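Local coordinates for protein WA352 (Oryza sativa subsp. indica, PDB 5ZT3) that is a mitochondrial protein linked to cytoplasmic male sterility in rice, represented here by the all-helical C-terminal part of the longer chain, at residues A[32-37]-A[51-55]; A[27-32]-A[56-62]; A[68-72]-A[108-113]. All coordinates share one frame. Residue numbers count along the deposited sequence, not the author numbering.

From the N terminus, helix 29-37 runs out, the chain turns back into the long helix 45-72, and the two pack against each other in interactions 1 and 2. Interaction 1 (32-37 with 51-55) closes the short inner loop and lies within the loop that interaction 2 (27-32 with 56-62) closes; both join the same two obliquely crossing helices. They share Ile32, and the salt bridge from Arg35 to Asp27 joins them. Interaction 3 (68-72 with 108-113) follows in series, touching neither: it closes a separate loop of 35 residues, holding helix 78-81 and most of helix 98-111, and ties the far end of helix 45-72 to the end of helix 98-111.

Interaction 1. Residues A[32-37]-A[51-55]; sequences IQRRLL and SRIQA
Two helices cross here, where the C-terminal part of helix 29-37 packs on an early part of the long helix 45-72. The axes of segments 32-37 and 51-55 approach to 8.6 Å with 125° between their N-to-C directions, and Gln33 faces Ala55 with CA atoms 5.2 Å apart. The small side chains of Ser51 and Ala55, one helical turn apart, allow this approach. Ala55 CB lies 3.6 Å from Gln33 N and 3.8 Å from Ile32 CG2. The two helices, joined by a short loop, form an obliquely crossing helix-loop-helix pair within the DUF8018 region. Leu36, an mt rotamer, directs CD1 to within 3.7 Å of Ser51 O and 3.8 Å of Gln54 CB, while Leu37 CD2 comes to 3.7 Å from Ser51 OG, a hydroxyl bonded to Asp47 O. Gln33 is extended (chi1 and chi2 t) across the interface, and a water accepts from Arg52 NH1 (2.9 Å) and donates to Gln33 OE1 (2.8 Å); Arg52 also forms a salt bridge with Glu56.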
loop_
_atom_site.group_PDB
_atom_site.type_symbol
_atom_site.label_atom_id
_atom_site.label_comp_id
_atom_site.label_asym_id
_atom_site.label_seq_id
_atom_site.Cartn_x
_atom_site.Cartn_y
_atom_site.Cartn_z
ATOM N N ILE A 32 -1.501 -7.891 -4.076
ATOM C CA ILE A 32 -0.155 -7.344 -4.233
ATOM C C ILE A 32 0.774 -8.390 -4.830
ATOM O O ILE A 32 1.592 -8.085 -5.707
ATOM C CB ILE A 32 0.366 -6.804 -2.892
ATOM C CG1 ILE A 32 -0.483 -5.619 -2.442
ATOM C CG2 ILE A 32 1.846 -6.433 -2.982
ATOM C CD1 ILE A 32 -0.271 -5.239 -0.984
ATOM N N GLN A 33 0.658 -9.634 -4.368
ATOM C CA GLN A 33 1.493 -10.695 -4.922
ATOM C C GLN A 33 1.262 -10.849 -6.420
ATOM O O GLN A 33 2.217 -10.995 -7.191
ATOM C CB GLN A 33 1.200 -12.005 -4.205
ATOM C CG GLN A 33 2.048 -13.160 -4.680
ATOM C CD GLN A 33 1.753 -14.428 -3.927
ATOM O OE1 GLN A 33 0.743 -14.534 -3.233
ATOM N NE2 GLN A 33 2.638 -15.401 -4.051
ATOM N N ARG A 34 0.001 -10.790 -6.847
ATOM C CA ARG A 34 -0.315 -10.858 -8.269
ATOM C C ARG A 34 0.337 -9.717 -9.039
ATOM O O ARG A 34 0.880 -9.922 -10.134
ATOM C CB ARG A 34 -1.838 -10.846 -8.431
ATOM C CG ARG A 34 -2.365 -10.940 -9.850
ATOM C CD ARG A 34 -3.836 -11.370 -9.837
ATOM N NE ARG A 34 -4.733 -10.352 -9.284
ATOM C CZ ARG A 34 -5.267 -10.392 -8.065
ATOM N NH1 ARG A 34 -5.000 -11.402 -7.247
ATOM N NH2 ARG A 34 -6.074 -9.415 -7.661
ATOM N N ARG A 35 0.314 -8.504 -8.482
ATOM C CA ARG A 35 0.967 -7.385 -9.155
ATOM C C ARG A 35 2.479 -7.573 -9.215
ATOM O O ARG A 35 3.100 -7.293 -10.248
ATOM C CB ARG A 35 0.574 -6.044 -8.518
ATOM C CG ARG A 35 -0.861 -5.645 -8.819
ATOM C CD ARG A 35 -1.296 -4.425 -8.022
ATOM N NE ARG A 35 -2.461 -4.768 -7.228
ATOM C CZ ARG A 35 -2.551 -4.538 -5.929
ATOM N NH1 ARG A 35 -1.545 -3.947 -5.298
ATOM N NH2 ARG A 35 -3.641 -4.891 -5.261
ATOM N N LEU A 36 3.091 -8.067 -8.135
ATOM C CA LEU A 36 4.532 -8.314 -8.149
ATOM C C LEU A 36 4.908 -9.357 -9.189
ATOM O O LEU A 36 5.975 -9.269 -9.807
ATOM C CB LEU A 36 5.028 -8.742 -6.765
ATOM C CG LEU A 36 4.884 -7.695 -5.668
ATOM C CD1 LEU A 36 5.304 -8.274 -4.325
ATOM C CD2 LEU A 36 5.707 -6.465 -6.026
ATOM N N LEU A 37 4.051 -10.361 -9.391
ATOM C CA LEU A 37 4.330 -11.386 -10.384
ATOM C C LEU A 37 4.232 -10.856 -11.813
ATOM O O LEU A 37 4.852 -11.427 -12.712
ATOM C CB LEU A 37 3.411 -12.589 -10.162
ATOM C CG LEU A 37 3.743 -13.438 -8.936
ATOM C CD1 LEU A 37 2.607 -14.395 -8.606
ATOM C CD2 LEU A 37 5.033 -14.221 -9.155
ATOM N N SER A 51 7.538 -13.681 -4.059
ATOM C CA SER A 51 6.517 -12.653 -4.180
ATOM C C SER A 51 5.601 -12.625 -2.966
ATOM O O SER A 51 5.154 -11.547 -2.572
ATOM C CB SER A 51 5.727 -12.833 -5.474
ATOM O OG SER A 51 5.097 -14.096 -5.504
ATOM N N ARG A 52 5.340 -13.775 -2.340
ATOM C CA ARG A 52 4.500 -13.798 -1.145
ATOM C C ARG A 52 5.169 -13.068 0.009
ATOM O O ARG A 52 4.530 -12.264 0.702
ATOM C CB ARG A 52 4.194 -15.247 -0.770
ATOM C CG ARG A 52 3.648 -15.425 0.634
ATOM C CD ARG A 52 2.234 -14.894 0.792
ATOM N NE ARG A 52 1.701 -15.378 2.063
ATOM C CZ ARG A 52 0.942 -16.462 2.186
ATOM N NH1 ARG A 52 0.586 -17.149 1.111
ATOM N NH2 ARG A 52 0.519 -16.846 3.384
ATOM N N ILE A 53 6.465 -13.308 0.218
ATOM C CA ILE A 53 7.192 -12.656 1.301
ATOM C C ILE A 53 7.205 -11.146 1.092
ATOM O O ILE A 53 6.956 -10.362 2.020
ATOM C CB ILE A 53 8.617 -13.233 1.389
ATOM C CG1 ILE A 53 8.566 -14.687 1.859
ATOM C CG2 ILE A 53 9.486 -12.385 2.300
ATOM C CD1 ILE A 53 9.877 -15.425 1.692
ATOM N N GLN A 54 7.478 -10.712 -0.138
ATOM C CA GLN A 54 7.501 -9.281 -0.423
ATOM C C GLN A 54 6.114 -8.669 -0.281
ATOM O O GLN A 54 5.974 -7.546 0.221
ATOM C CB GLN A 54 8.063 -9.055 -1.825
ATOM C CG GLN A 54 9.508 -9.501 -1.942
ATOM C CD GLN A 54 9.973 -9.683 -3.373
ATOM O OE1 GLN A 54 9.165 -9.825 -4.293
ATOM N NE2 GLN A 54 11.288 -9.695 -3.563
ATOM N N ALA A 55 5.077 -9.388 -0.721
ATOM C CA ALA A 55 3.718 -8.853 -0.641
ATOM C C ALA A 55 3.265 -8.700 0.800
ATOM O O ALA A 55 2.590 -7.722 1.134
ATOM C CB ALA A 55 2.750 -9.752 -1.402
HETATM O O HOH W 1 -0.142 -16.644 -1.666
#

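Interaction 2. Residues A[27-32]-A[56-62]; sequences DSVQSI and EDLFELK
The start of helix 29-37 and the residues leading into it bury against the middle of helix 45-72, with Val29 and Glu56 in register at 5.6 Å between CA atoms. Asp27 and Ser28 are extended, and the helix begins at Val29 behind a capping box: Ser31 N donates to Ser28 OG (3.0 Å) and Ser28 N to Ser31 OG (2.9 Å), both serines with chi1 p. The largest bump is the Phe59 ring (chi1 t, chi2 66°), which fills a hollow formed by the backbone of 27-29 and the side chains of Val29 and Ile32. Ser28 C and Val29 N lie over one ring face, and Asp27 O is 3.3 Å from Phe59 CE1. Val29 CG2 meets Phe59 CD2 at 3.6 Å, and Ile32 CD1 reaches the ring edge, 3.8 Å from Phe59 CD1. Ile32 (mt) is the answering bump, wedged between Leu58, Phe59 and Lys62: its CG2 is 3.9 Å from Leu58 CD1, its CD1 3.8 Å from Lys62 NZ. Beside the ring, Val29 CG1 rests 3.9 Å from Glu56 CG. Tyr18 stacks edge-to-face with Phe59, adding an N-terminal residue to the helical core. Lys62, extended beyond chi1, donates from NZ to Asp27 OD2 in a 2.9 Å salt bridge. Asp27 also pairs with Arg35 and Arg84, and Lys62 with Glu95, so the buried charges of Asp27 and Lys62 are compensated by each other and by these further partners, tying the helix start, the long helix and the loop between helix 78-81 and helix 98-111 together.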
loop_
_atom_site.group_PDB
_atom_site.type_symbol
_atom_site.label_atom_id
_atom_site.label_comp_id
_atom_site.label_asym_id
_atom_site.label_seq_id
_atom_site.Cartn_x
_atom_site.Cartn_y
_atom_site.Cartn_z
ATOM N N ASP A 27 -6.670 -3.444 -1.318
ATOM C CA ASP A 27 -5.640 -4.429 -1.611
ATOM C C ASP A 27 -5.697 -5.562 -0.601
ATOM O O ASP A 27 -6.272 -5.440 0.482
ATOM C CB ASP A 27 -4.224 -3.832 -1.554
ATOM C CG ASP A 27 -3.763 -3.283 -2.883
ATOM O OD1 ASP A 27 -4.527 -3.369 -3.867
ATOM O OD2 ASP A 27 -2.626 -2.782 -2.955
ATOM N N SER A 28 -5.077 -6.676 -0.978
ATOM C CA SER A 28 -4.811 -7.781 -0.074
ATOM C C SER A 28 -3.387 -8.245 -0.339
ATOM O O SER A 28 -2.763 -7.847 -1.327
ATOM C CB SER A 28 -5.777 -8.936 -0.341
ATOM O OG SER A 28 -5.610 -9.404 -1.673
ATOM N N VAL A 29 -2.863 -9.100 0.542
ATOM C CA VAL A 29 -1.581 -9.741 0.250
ATOM C C VAL A 29 -1.623 -10.400 -1.123
ATOM O O VAL A 29 -0.694 -10.253 -1.935
ATOM C CB VAL A 29 -1.220 -10.750 1.355
ATOM C CG1 VAL A 29 0.038 -11.536 0.969
ATOM C CG2 VAL A 29 -1.020 -10.039 2.688
ATOM N N GLN A 30 -2.708 -11.122 -1.416
ATOM C CA GLN A 30 -2.789 -11.846 -2.679
ATOM C C GLN A 30 -2.810 -10.900 -3.872
ATOM O O GLN A 30 -2.165 -11.172 -4.896
ATOM C CB GLN A 30 -4.011 -12.759 -2.687
ATOM C CG GLN A 30 -3.809 -14.053 -1.924
ATOM C CD GLN A 30 -5.060 -14.909 -1.899
ATOM O OE1 GLN A 30 -6.173 -14.408 -2.070
ATOM N NE2 GLN A 30 -4.881 -16.208 -1.700
ATOM N N SER A 31 -3.527 -9.777 -3.773
ATOM C CA SER A 31 -3.578 -8.876 -4.917
ATOM C C SER A 31 -2.229 -8.206 -5.150
ATOM O O SER A 31 -1.824 -8.005 -6.302
ATOM C CB SER A 31 -4.722 -7.864 -4.785
ATOM O OG SER A 31 -4.428 -6.853 -3.839
ATOM N N ILE A 32 -1.501 -7.891 -4.076
ATOM C CA ILE A 32 -0.155 -7.344 -4.233
ATOM C C ILE A 32 0.774 -8.390 -4.830
ATOM O O ILE A 32 1.592 -8.085 -5.707
ATOM C CB ILE A 32 0.366 -6.804 -2.892
ATOM C CG1 ILE A 32 -0.483 -5.619 -2.442
ATOM C CG2 ILE A 32 1.846 -6.433 -2.982
ATOM C CD1 ILE A 32 -0.271 -5.239 -0.984
ATOM N N GLU A 56 3.630 -9.644 1.671
ATOM C CA GLU A 56 3.266 -9.527 3.076
ATOM C C GLU A 56 3.897 -8.285 3.684
ATOM O O GLU A 56 3.247 -7.554 4.447
ATOM C CB GLU A 56 3.721 -10.779 3.830
ATOM C CG GLU A 56 2.862 -12.010 3.595
ATOM C CD GLU A 56 3.429 -13.240 4.271
ATOM O OE1 GLU A 56 4.547 -13.147 4.819
ATOM O OE2 GLU A 56 2.767 -14.300 4.251
ATOM N N ASP A 57 5.161 -8.013 3.345
ATOM C CA ASP A 57 5.837 -6.852 3.916
ATOM C C ASP A 57 5.217 -5.558 3.413
ATOM O O ASP A 57 4.998 -4.617 4.191
ATOM C CB ASP A 57 7.327 -6.880 3.570
ATOM C CG ASP A 57 8.104 -7.923 4.358
ATOM O OD1 ASP A 57 7.536 -8.536 5.286
ATOM O OD2 ASP A 57 9.302 -8.119 4.049
ATOM N N LEU A 58 4.919 -5.495 2.115
ATOM C CA LEU A 58 4.300 -4.301 1.556
ATOM C C LEU A 58 2.924 -4.071 2.167
ATOM O O LEU A 58 2.581 -2.947 2.553
ATOM C CB LEU A 58 4.200 -4.414 0.034
ATOM C CG LEU A 58 5.495 -4.310 -0.767
ATOM C CD1 LEU A 58 5.212 -4.700 -2.212
ATOM C CD2 LEU A 58 6.096 -2.917 -0.685
ATOM N N PHE A 59 2.122 -5.134 2.274
ATOM C CA PHE A 59 0.746 -4.974 2.738
ATOM C C PHE A 59 0.706 -4.456 4.168
ATOM O O PHE A 59 -0.066 -3.545 4.489
ATOM C CB PHE A 59 -0.004 -6.298 2.642
ATOM C CG PHE A 59 -1.471 -6.194 2.978
ATOM C CD1 PHE A 59 -2.328 -5.471 2.170
ATOM C CD2 PHE A 59 -1.991 -6.838 4.085
ATOM C CE1 PHE A 59 -3.685 -5.371 2.473
ATOM C CE2 PHE A 59 -3.346 -6.748 4.389
ATOM C CZ PHE A 59 -4.186 -6.027 3.572
ATOM N N GLU A 60 1.533 -5.025 5.047
ATOM C CA GLU A 60 1.524 -4.593 6.439
ATOM C C GLU A 60 1.844 -3.108 6.547
ATOM O O GLU A 60 1.208 -2.380 7.322
ATOM C CB GLU A 60 2.518 -5.425 7.251
ATOM C CG GLU A 60 2.604 -5.010 8.713
ATOM C CD GLU A 60 3.087 -6.133 9.609
ATOM O OE1 GLU A 60 3.864 -6.985 9.126
ATOM O OE2 GLU A 60 2.691 -6.162 10.796
ATOM N N LEU A 61 2.812 -2.632 5.765
ATOM C CA LEU A 61 3.155 -1.213 5.789
ATOM C C LEU A 61 2.047 -0.357 5.190
ATOM O O LEU A 61 1.711 0.711 5.725
ATOM C CB LEU A 61 4.455 -0.979 5.024
ATOM C CG LEU A 61 5.727 -0.831 5.847
ATOM C CD1 LEU A 61 6.864 -0.591 4.920
ATOM C CD2 LEU A 61 5.602 0.309 6.821
ATOM N N LYS A 62 1.486 -0.785 4.058
ATOM C CA LYS A 62 0.392 -0.031 3.459
ATOM C C LYS A 62 -0.759 0.125 4.436
ATOM O O LYS A 62 -1.353 1.204 4.534
ATOM C CB LYS A 62 -0.121 -0.740 2.217
ATOM C CG LYS A 62 0.775 -0.665 1.023
ATOM C CD LYS A 62 -0.001 -1.199 -0.170
ATOM C CE LYS A 62 0.906 -1.448 -1.326
ATOM N NZ LYS A 62 0.102 -1.777 -2.527
#

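Interaction 3. Residues A[68-72]-A[108-113]; sequences KMAGL and LQSRNE
Lys68, Leu108 and Leu72 carry most of this contact, in which two helix C-terminal ends pack together: that of helix 45-72, and that of helix 98-111 with the turn after it. In register, Lys68 faces Leu108 (CA atoms 7.6 Å apart) and Leu72 faces Glu113 (6.4 Å). Lys68, with chi1 t and chi2 p, lays its chain along Leu108, CE 3.6 Å from Leu108 O, and donates from NZ to Asn112 OD1 at 2.8 Å. A water accepts from Lys68 NZ (3.1 Å) and donates to Gln109 O (2.7 Å). Asn112, with phi 56°, is the first residue to leave helical geometry; its N still bonds Leu108 O at 2.8 Å. Leu108 (mt) points CD2 into the gap, 3.8 Å from Met69 SD and 4.2 Å from Leu72 CD1. Leu72, also mt, sets CD2 4.1 Å from Asn112 OD1. Behind this apolar seam helix 116-124 contributes Phe118, touched by Met69 and Leu72, and Thr117, touched by Leu108, while Trp78 of helix 78-81 packs on Met69.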
loop_
_atom_site.group_PDB
_atom_site.type_symbol
_atom_site.label_atom_id
_atom_site.label_comp_id
_atom_site.label_asym_id
_atom_site.label_seq_id
_atom_site.Cartn_x
_atom_site.Cartn_y
_atom_site.Cartn_z
ATOM N N LYS A 68 -3.494 5.328 9.337
ATOM C CA LYS A 68 -3.098 6.666 9.776
ATOM C C LYS A 68 -3.815 7.740 8.966
ATOM O O LYS A 68 -4.383 8.692 9.525
ATOM C CB LYS A 68 -1.583 6.809 9.635
ATOM C CG LYS A 68 -1.023 8.153 10.055
ATOM C CD LYS A 68 -1.119 8.336 11.558
ATOM C CE LYS A 68 -0.145 9.396 12.043
ATOM N NZ LYS A 68 -0.183 9.563 13.526
ATOM N N MET A 69 -3.798 7.609 7.638
ATOM C CA MET A 69 -4.431 8.611 6.788
ATOM C C MET A 69 -5.942 8.641 6.965
ATOM O O MET A 69 -6.558 9.699 6.785
ATOM C CB MET A 69 -4.103 8.349 5.315
ATOM C CG MET A 69 -2.667 8.691 4.915
ATOM S SD MET A 69 -2.256 10.433 5.161
ATOM C CE MET A 69 -3.473 11.242 4.113
ATOM N N ALA A 70 -6.557 7.496 7.279
ATOM C CA ALA A 70 -8.006 7.461 7.416
ATOM C C ALA A 70 -8.465 8.442 8.483
ATOM O O ALA A 70 -9.476 9.133 8.305
ATOM C CB ALA A 70 -8.468 6.050 7.761
ATOM N N GLY A 71 -7.712 8.536 9.582
ATOM C CA GLY A 71 -8.009 9.480 10.642
ATOM C C GLY A 71 -7.557 10.894 10.345
ATOM O O GLY A 71 -8.263 11.848 10.683
ATOM N N LEU A 72 -6.380 11.060 9.733
ATOM C CA LEU A 72 -5.914 12.404 9.398
ATOM C C LEU A 72 -6.749 13.042 8.292
ATOM O O LEU A 72 -6.844 14.275 8.223
ATOM C CB LEU A 72 -4.455 12.364 8.945
ATOM C CG LEU A 72 -3.425 11.904 9.972
ATOM C CD1 LEU A 72 -2.041 11.823 9.335
ATOM C CD2 LEU A 72 -3.413 12.833 11.185
ATOM N N LEU A 108 4.533 10.754 8.289
ATOM C CA LEU A 108 3.214 10.887 8.902
ATOM C C LEU A 108 3.285 10.747 10.415
ATOM O O LEU A 108 2.623 11.494 11.142
ATOM C CB LEU A 108 2.268 9.830 8.337
ATOM C CG LEU A 108 1.936 9.943 6.860
ATOM C CD1 LEU A 108 1.139 8.723 6.438
ATOM C CD2 LEU A 108 1.143 11.212 6.591
ATOM N N GLN A 109 4.061 9.787 10.912
ATOM C CA GLN A 109 4.140 9.598 12.356
ATOM C C GLN A 109 4.816 10.783 13.032
ATOM O O GLN A 109 4.450 11.157 14.151
ATOM C CB GLN A 109 4.868 8.297 12.672
ATOM C CG GLN A 109 4.015 7.070 12.445
ATOM C CD GLN A 109 4.801 5.779 12.550
ATOM O OE1 GLN A 109 6.034 5.779 12.500
ATOM N NE2 GLN A 109 4.091 4.669 12.701
ATOM N N SER A 110 5.785 11.400 12.355
ATOM C CA SER A 110 6.547 12.485 12.960
ATOM C C SER A 110 5.805 13.811 12.872
ATOM O O SER A 110 5.844 14.609 13.818
ATOM C CB SER A 110 7.913 12.603 12.281
ATOM O OG SER A 110 8.654 11.398 12.405
ATOM N N ARG A 111 5.115 14.066 11.758
ATOM C CA ARG A 111 4.569 15.387 11.482
ATOM C C ARG A 111 3.071 15.416 11.200
ATOM O O ARG A 111 2.506 16.509 11.082
ATOM C CB ARG A 111 5.326 16.054 10.322
ATOM C CG ARG A 111 6.766 16.417 10.673
ATOM C CD ARG A 111 7.587 16.689 9.429
ATOM N NE ARG A 111 9.020 16.683 9.712
ATOM C CZ ARG A 111 9.838 15.694 9.366
ATOM N NH1 ARG A 111 9.364 14.630 8.728
ATOM N NH2 ARG A 111 11.129 15.764 9.662
ATOM N N ASN A 112 2.420 14.264 11.071
ATOM C CA ASN A 112 0.958 14.175 10.966
ATOM C C ASN A 112 0.467 15.035 9.806
ATOM O O ASN A 112 1.009 14.916 8.692
ATOM C CB ASN A 112 0.339 14.463 12.327
ATOM C CG ASN A 112 0.633 13.373 13.322
ATOM O OD1 ASN A 112 0.032 12.302 13.278
ATOM N ND2 ASN A 112 1.559 13.638 14.233
ATOM N N GLU A 113 -0.530 15.893 10.007
ATOM C CA GLU A 113 -1.108 16.670 8.924
ATOM C C GLU A 113 -0.220 17.823 8.481
ATOM O O GLU A 113 -0.590 18.536 7.543
ATOM C CB GLU A 113 -2.500 17.176 9.315
ATOM C CG GLU A 113 -2.500 18.411 10.200
ATOM C CD GLU A 113 -2.082 18.145 11.645
ATOM O OE1 GLU A 113 -2.018 16.965 12.070
ATOM O OE2 GLU A 113 -1.824 19.141 12.360
HETATM O O HOH W 2 2.108 10.406 15.381
#